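Local coordinates for putative polysaccharide biosynthesis protein with aminopeptidase-like domain (PDB 3K9T) that binds one zinc ion per subunit, probably acts in the biosynthesis of modified polysaccharides and is not expected to have peptidase activity despite its aminopeptidase-like domain, at residues N356-L370 against M392-L406. Sequence-based numbering, arbitrary orientation.
Sequences NRTYLNLNPKCEPQL and MFWVLNMSDGKNSLL
N361 meets the last turn of helix 389-398 at L396, its amide reaching the carbonyl O and the CD2 branch. With CG anti to the backbone N (chi1 -175°), the side chain of N361 is carried to the helix, where ND2 donates to L396 O at 2.8 Å from above the carbonyl plane. The opposite end of the amide closes an Asx turn, OD1 accepting from N363 N, so both ends of the group are held and its rotation is fixed. The backbone N of N361 gives a nearly straight bond to S399 O (2.9 Å, 175°), just where the chain leaves the helix. The CD1 branch of L396 touches CD of the P368 ring at 4.0 Å. OE1 of E367 approaches CE1 of F393 obliquely at 3.7 Å, the carboxylate and ring planes being nearly parallel, 14° apart, while OE2 of E367 forms a salt bridge with R300 of the second subunit.

These elements belong to the permutated winged helix-turn-helix domain, in which strand 358-361 pairs with the C-terminal strand 432-434 and, on its other edge, follows the chain between helices 389-398 and 405-412. Two waters bridge this edge: one joins Y359 N, S399 OG and N403 O, the other Y359 O, G401 N and N403 O.

Further along, L405 CD2 touches the edge of the Y359 ring, 3.9 Å from CD2 of the tyrosine. N356 crosses L406 at about a right angle, its OD1 accepting from L406 N at 3.0 Å in the first turn of helix 405-412, next to L405 N, which donates to R357 O. The ND2 of N356 bonds to E271, and a water links it to S404 OG, the N-cap hydroxyl that bonds to D407 N.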
loop_
_atom_site.group_PDB
_atom_site.type_symbol
_atom_site.label_atom_id
_atom_site.label_comp_id
_atom_site.label_asym_id
_atom_site.label_seq_id
_atom_site.Cartn_x
_atom_site.Cartn_y
_atom_site.Cartn_z
ATOM N N ASN A 356 25.014 -9.947 -3.742
ATOM C CA ASN A 356 23.741 -10.106 -3.032
ATOM C C ASN A 356 23.623 -11.497 -2.428
ATOM O O ASN A 356 22.778 -12.286 -2.837
ATOM C CB ASN A 356 22.530 -9.858 -3.962
ATOM C CG ASN A 356 21.199 -9.804 -3.198
ATOM O OD1 ASN A 356 21.183 -9.465 -2.026
ATOM N ND2 ASN A 356 20.085 -10.124 -3.868
ATOM N N ARG A 357 24.413 -11.775 -1.402
ATOM C CA ARG A 357 24.398 -13.101 -0.791
ATOM C C ARG A 357 23.308 -13.288 0.282
ATOM O O ARG A 357 22.608 -12.345 0.633
ATOM C CB ARG A 357 25.785 -13.427 -0.284
ATOM C CG ARG A 357 26.745 -13.586 -1.426
ATOM C CD ARG A 357 28.194 -13.670 -0.986
ATOM N NE ARG A 357 28.997 -13.380 -2.161
ATOM C CZ ARG A 357 29.192 -14.233 -3.163
ATOM N NH1 ARG A 357 28.691 -15.470 -3.137
ATOM N NH2 ARG A 357 29.917 -13.846 -4.201
ATOM N N THR A 358 23.109 -14.540 0.713
ATOM C CA THR A 358 22.244 -14.839 1.850
ATOM C C THR A 358 23.074 -15.566 2.882
ATOM O O THR A 358 23.846 -16.434 2.540
ATOM C CB THR A 358 21.018 -15.632 1.478
ATOM O OG1 THR A 358 20.217 -14.832 0.606
ATOM C CG2 THR A 358 20.208 -15.952 2.718
ATOM N N TYR A 359 22.945 -15.148 4.137
ATOM C CA TYR A 359 23.738 -15.691 5.226
ATOM C C TYR A 359 22.876 -16.182 6.379
ATOM O O TYR A 359 21.701 -15.838 6.516
ATOM C CB TYR A 359 24.680 -14.630 5.802
ATOM C CG TYR A 359 25.771 -14.084 4.900
ATOM C CD1 TYR A 359 27.029 -14.686 4.846
ATOM C CD2 TYR A 359 25.587 -12.902 4.185
ATOM C CE1 TYR A 359 28.059 -14.146 4.058
ATOM C CE2 TYR A 359 26.611 -12.355 3.396
ATOM C CZ TYR A 359 27.835 -12.983 3.334
ATOM O OH TYR A 359 28.826 -12.444 2.549
ATOM N N LEU A 360 23.491 -17.001 7.213
ATOM C CA LEU A 360 22.878 -17.482 8.433
ATOM C C LEU A 360 23.745 -16.988 9.591
ATOM O O LEU A 360 24.950 -17.194 9.609
ATOM C CB LEU A 360 22.829 -18.994 8.433
ATOM C CG LEU A 360 22.081 -19.625 9.584
ATOM C CD1 LEU A 360 20.605 -19.325 9.422
ATOM C CD2 LEU A 360 22.358 -21.103 9.561
ATOM N N ASN A 361 23.121 -16.291 10.528
ATOM C CA ASN A 361 23.758 -15.886 11.779
ATOM C C ASN A 361 24.099 -17.145 12.579
ATOM O O ASN A 361 23.195 -17.910 12.938
ATOM C CB ASN A 361 22.774 -14.976 12.545
ATOM C CG ASN A 361 23.339 -14.379 13.813
ATOM O OD1 ASN A 361 24.328 -14.848 14.352
ATOM N ND2 ASN A 361 22.657 -13.366 14.335
ATOM N N LEU A 362 25.391 -17.369 12.848
ATOM C CA LEU A 362 25.824 -18.543 13.627
ATOM C C LEU A 362 25.677 -18.397 15.126
ATOM O O LEU A 362 25.929 -19.364 15.855
ATOM C CB LEU A 362 27.249 -18.979 13.256
ATOM C CG LEU A 362 27.374 -19.463 11.802
ATOM C CD1 LEU A 362 28.765 -19.861 11.573
ATOM C CD2 LEU A 362 26.461 -20.637 11.484
ATOM N N ASN A 363 25.267 -17.207 15.577
ATOM C CA ASN A 363 24.963 -16.928 16.984
ATOM C C ASN A 363 23.585 -16.255 17.061
ATOM O O ASN A 363 23.452 -15.114 17.472
ATOM C CB ASN A 363 26.030 -16.008 17.595
ATOM C CG ASN A 363 25.900 -15.880 19.113
ATOM O OD1 ASN A 363 26.429 -16.696 19.851
ATOM N ND2 ASN A 363 25.203 -14.841 19.574
ATOM N N PRO A 364 22.544 -16.965 16.665
ATOM C CA PRO A 364 21.234 -16.312 16.595
ATOM C C PRO A 364 20.572 -16.038 17.949
ATOM O O PRO A 364 19.702 -15.179 18.020
ATOM C CB PRO A 364 20.402 -17.309 15.795
ATOM C CG PRO A 364 21.005 -18.672 16.166
ATOM C CD PRO A 364 22.484 -18.405 16.359
ATOM N N LYS A 365 20.961 -16.774 18.993
ATOM C CA LYS A 365 20.397 -16.592 20.321
ATOM C C LYS A 365 21.017 -15.388 21.043
ATOM O O LYS A 365 22.068 -15.479 21.659
ATOM C CB LYS A 365 20.507 -17.860 21.168
ATOM C CG LYS A 365 19.659 -18.994 20.637
ATOM C CD LYS A 365 19.607 -20.142 21.635
ATOM C CE LYS A 365 19.214 -21.480 20.979
ATOM N NZ LYS A 365 19.463 -22.631 21.914
ATOM N N CYS A 366 20.304 -14.267 20.968
ATOM C CA CYS A 366 20.766 -12.981 21.437
ATOM C C CYS A 366 21.969 -12.517 20.647
ATOM O O CYS A 366 22.579 -13.256 19.843
ATOM C CB CYS A 366 21.062 -13.000 22.912
ATOM S SG CYS A 366 19.674 -13.533 23.859
ATOM N N GLU A 367 22.315 -11.265 20.853
ATOM C CA GLU A 367 23.433 -10.735 20.100
ATOM C C GLU A 367 24.722 -11.314 20.658
ATOM O O GLU A 367 24.761 -11.801 21.796
ATOM C CB GLU A 367 23.394 -9.192 19.955
ATOM C CG GLU A 367 23.335 -8.344 21.182
ATOM C CD GLU A 367 22.941 -6.885 20.898
ATOM O OE1 GLU A 367 22.217 -6.565 19.930
ATOM O OE2 GLU A 367 23.349 -6.039 21.705
ATOM N N PRO A 368 25.749 -11.388 19.818
ATOM C CA PRO A 368 27.025 -11.869 20.303
ATOM C C PRO A 368 27.654 -10.794 21.143
ATOM O O PRO A 368 27.323 -9.619 20.977
ATOM C CB PRO A 368 27.835 -12.073 19.024
ATOM C CG PRO A 368 27.219 -11.215 18.028
ATOM C CD PRO A 368 25.768 -11.109 18.378
ATOM N N GLN A 369 28.547 -11.179 22.040
ATOM C CA GLN A 369 29.258 -10.194 22.836
ATOM C C GLN A 369 30.362 -9.634 21.930
ATOM O O GLN A 369 31.494 -10.100 21.986
ATOM C CB GLN A 369 29.800 -10.864 24.096
ATOM C CG GLN A 369 30.478 -9.937 25.084
ATOM C CD GLN A 369 30.625 -10.543 26.459
ATOM O OE1 GLN A 369 30.589 -11.769 26.630
ATOM N NE2 GLN A 369 30.777 -9.681 27.460
ATOM N N LEU A 370 30.009 -8.689 21.047
ATOM C CA LEU A 370 30.972 -8.163 20.065
ATOM C C LEU A 370 32.147 -7.660 20.922
ATOM O O LEU A 370 31.950 -6.868 21.837
ATOM C CB LEU A 370 30.366 -7.071 19.118
ATOM C CG LEU A 370 29.398 -7.345 17.919
ATOM C CD1 LEU A 370 29.016 -6.083 17.091
ATOM C CD2 LEU A 370 29.946 -8.348 16.943
HETATM N N MSE A 392 25.838 -3.731 11.159
HETATM C CA MSE A 392 26.145 -5.098 11.608
HETATM C C MSE A 392 24.970 -5.704 12.332
HETATM O O MSE A 392 24.634 -6.870 12.083
HETATM C CB MSE A 392 27.391 -5.138 12.491
HETATM C CG MSE A 392 28.630 -4.894 11.696
HETATM SE SE MSE A 392 30.257 -5.311 12.629
HETATM C CE MSE A 392 29.800 -5.152 14.524
ATOM N N PHE A 393 24.345 -4.909 13.218
ATOM C CA PHE A 393 23.198 -5.370 14.003
ATOM C C PHE A 393 22.016 -5.783 13.130
ATOM O O PHE A 393 21.305 -6.729 13.469
ATOM C CB PHE A 393 22.746 -4.321 15.015
ATOM C CG PHE A 393 23.691 -4.134 16.171
ATOM C CD1 PHE A 393 24.087 -5.215 16.949
ATOM C CD2 PHE A 393 24.121 -2.853 16.534
ATOM C CE1 PHE A 393 24.939 -5.032 18.038
ATOM C CE2 PHE A 393 24.981 -2.664 17.605
ATOM C CZ PHE A 393 25.378 -3.758 18.368
ATOM N N TRP A 394 21.795 -5.063 12.030
ATOM C CA TRP A 394 20.789 -5.467 11.039
ATOM C C TRP A 394 21.106 -6.800 10.384
ATOM O O TRP A 394 20.211 -7.645 10.256
ATOM C CB TRP A 394 20.652 -4.444 9.927
ATOM C CG TRP A 394 19.668 -3.370 10.202
ATOM C CD1 TRP A 394 19.925 -2.048 10.326
ATOM C CD2 TRP A 394 18.275 -3.532 10.406
ATOM N NE1 TRP A 394 18.776 -1.366 10.580
ATOM C CE2 TRP A 394 17.738 -2.249 10.624
ATOM C CE3 TRP A 394 17.423 -4.641 10.438
ATOM C CZ2 TRP A 394 16.376 -2.028 10.837
ATOM C CZ3 TRP A 394 16.067 -4.433 10.672
ATOM C CH2 TRP A 394 15.553 -3.137 10.877
ATOM N N VAL A 395 22.362 -6.974 9.954
ATOM C CA VAL A 395 22.782 -8.209 9.314
ATOM C C VAL A 395 22.622 -9.400 10.261
ATOM O O VAL A 395 22.113 -10.448 9.876
ATOM C CB VAL A 395 24.210 -8.142 8.801
ATOM C CG1 VAL A 395 24.665 -9.519 8.393
ATOM C CG2 VAL A 395 24.296 -7.202 7.620
ATOM N N LEU A 396 23.017 -9.227 11.512
ATOM C CA LEU A 396 22.871 -10.306 12.489
ATOM C C LEU A 396 21.409 -10.597 12.740
ATOM O O LEU A 396 20.997 -11.758 12.835
ATOM C CB LEU A 396 23.561 -9.957 13.810
ATOM C CG LEU A 396 25.099 -9.932 13.736
ATOM C CD1 LEU A 396 25.702 -9.148 14.873
ATOM C CD2 LEU A 396 25.613 -11.368 13.744
ATOM N N ASN A 397 20.622 -9.538 12.808
ATOM C CA ASN A 397 19.262 -9.671 13.227
ATOM C C ASN A 397 18.399 -10.319 12.166
ATOM O O ASN A 397 17.553 -11.164 12.475
ATOM C CB ASN A 397 18.708 -8.323 13.670
ATOM C CG ASN A 397 17.253 -8.394 13.980
ATOM O OD1 ASN A 397 16.444 -8.257 13.078
ATOM N ND2 ASN A 397 16.899 -8.640 15.252
HETATM N N MSE A 398 18.641 -9.961 10.917
HETATM C CA MSE A 398 17.839 -10.497 9.825
HETATM C C MSE A 398 18.422 -11.715 9.100
HETATM O O MSE A 398 17.760 -12.245 8.234
HETATM C CB MSE A 398 17.558 -9.401 8.810
HETATM C CG MSE A 398 16.562 -8.360 9.330
HETATM SE SE MSE A 398 16.310 -6.961 8.031
HETATM C CE MSE A 398 15.192 -7.960 6.758
ATOM N N SER A 399 19.630 -12.166 9.423
ATOM C CA SER A 399 20.186 -13.327 8.740
ATOM C C SER A 399 19.670 -14.642 9.328
ATOM O O SER A 399 20.382 -15.374 10.036
ATOM C CB SER A 399 21.710 -13.268 8.707
ATOM O OG SER A 399 22.122 -12.224 7.850
ATOM N N ASP A 400 18.414 -14.946 9.031
ATOM C CA ASP A 400 17.814 -16.220 9.479
ATOM C C ASP A 400 17.887 -17.306 8.418
ATOM O O ASP A 400 17.332 -18.374 8.597
ATOM C CB ASP A 400 16.355 -16.016 9.905
ATOM C CG ASP A 400 15.505 -15.316 8.853
ATOM O OD1 ASP A 400 15.999 -15.033 7.730
ATOM O OD2 ASP A 400 14.328 -15.049 9.182
ATOM N N GLY A 401 18.548 -16.999 7.303
ATOM C CA GLY A 401 18.640 -17.894 6.180
ATOM C C GLY A 401 17.681 -17.525 5.063
ATOM O O GLY A 401 17.826 -18.002 3.961
ATOM N N LYS A 402 16.720 -16.661 5.342
ATOM C CA LYS A 402 15.736 -16.282 4.351
ATOM C C LYS A 402 15.968 -14.890 3.763
ATOM O O LYS A 402 15.466 -14.594 2.708
ATOM C CB LYS A 402 14.341 -16.398 4.975
ATOM C CG LYS A 402 13.924 -17.874 5.192
ATOM C CD LYS A 402 12.590 -18.023 5.963
ATOM C CE LYS A 402 12.786 -18.578 7.376
ATOM N NZ LYS A 402 11.739 -18.121 8.335
ATOM N N ASN A 403 16.722 -14.036 4.443
ATOM C CA ASN A 403 16.947 -12.683 3.958
ATOM C C ASN A 403 18.290 -12.455 3.260
ATOM O O ASN A 403 19.335 -12.760 3.806
ATOM C CB ASN A 403 16.843 -11.703 5.104
ATOM C CG ASN A 403 15.477 -11.692 5.731
ATOM O OD1 ASN A 403 14.480 -11.238 5.152
ATOM N ND2 ASN A 403 15.427 -12.175 6.935
ATOM N N SER A 404 18.225 -11.873 2.065
ATOM C CA SER A 404 19.393 -11.510 1.261
ATOM C C SER A 404 19.914 -10.188 1.794
ATOM O O SER A 404 19.228 -9.496 2.530
ATOM C CB SER A 404 18.993 -11.336 -0.224
ATOM O OG SER A 404 18.116 -10.201 -0.444
ATOM N N LEU A 405 21.124 -9.827 1.416
ATOM C CA LEU A 405 21.670 -8.536 1.805
ATOM C C LEU A 405 20.826 -7.366 1.246
ATOM O O LEU A 405 20.721 -6.308 1.880
ATOM C CB LEU A 405 23.130 -8.403 1.335
ATOM C CG LEU A 405 24.175 -9.343 1.912
ATOM C CD1 LEU A 405 25.543 -8.862 1.490
ATOM C CD2 LEU A 405 24.082 -9.379 3.431
ATOM N N LEU A 406 20.234 -7.573 0.068
ATOM C CA LEU A 406 19.379 -6.578 -0.575
ATOM C C LEU A 406 18.122 -6.408 0.279
ATOM O O LEU A 406 17.622 -5.285 0.481
ATOM C CB LEU A 406 19.030 -7.001 -2.012
ATOM C CG LEU A 406 18.335 -5.983 -2.927
ATOM C CD1 LEU A 406 19.162 -4.749 -3.080
ATOM C CD2 LEU A 406 17.933 -6.601 -4.307
HETATM O O HOH W 1 17.104 -10.563 -2.906
HETATM O O HOH W 2 19.411 -14.676 5.768
HETATM O O HOH W 3 21.831 -12.621 4.978
#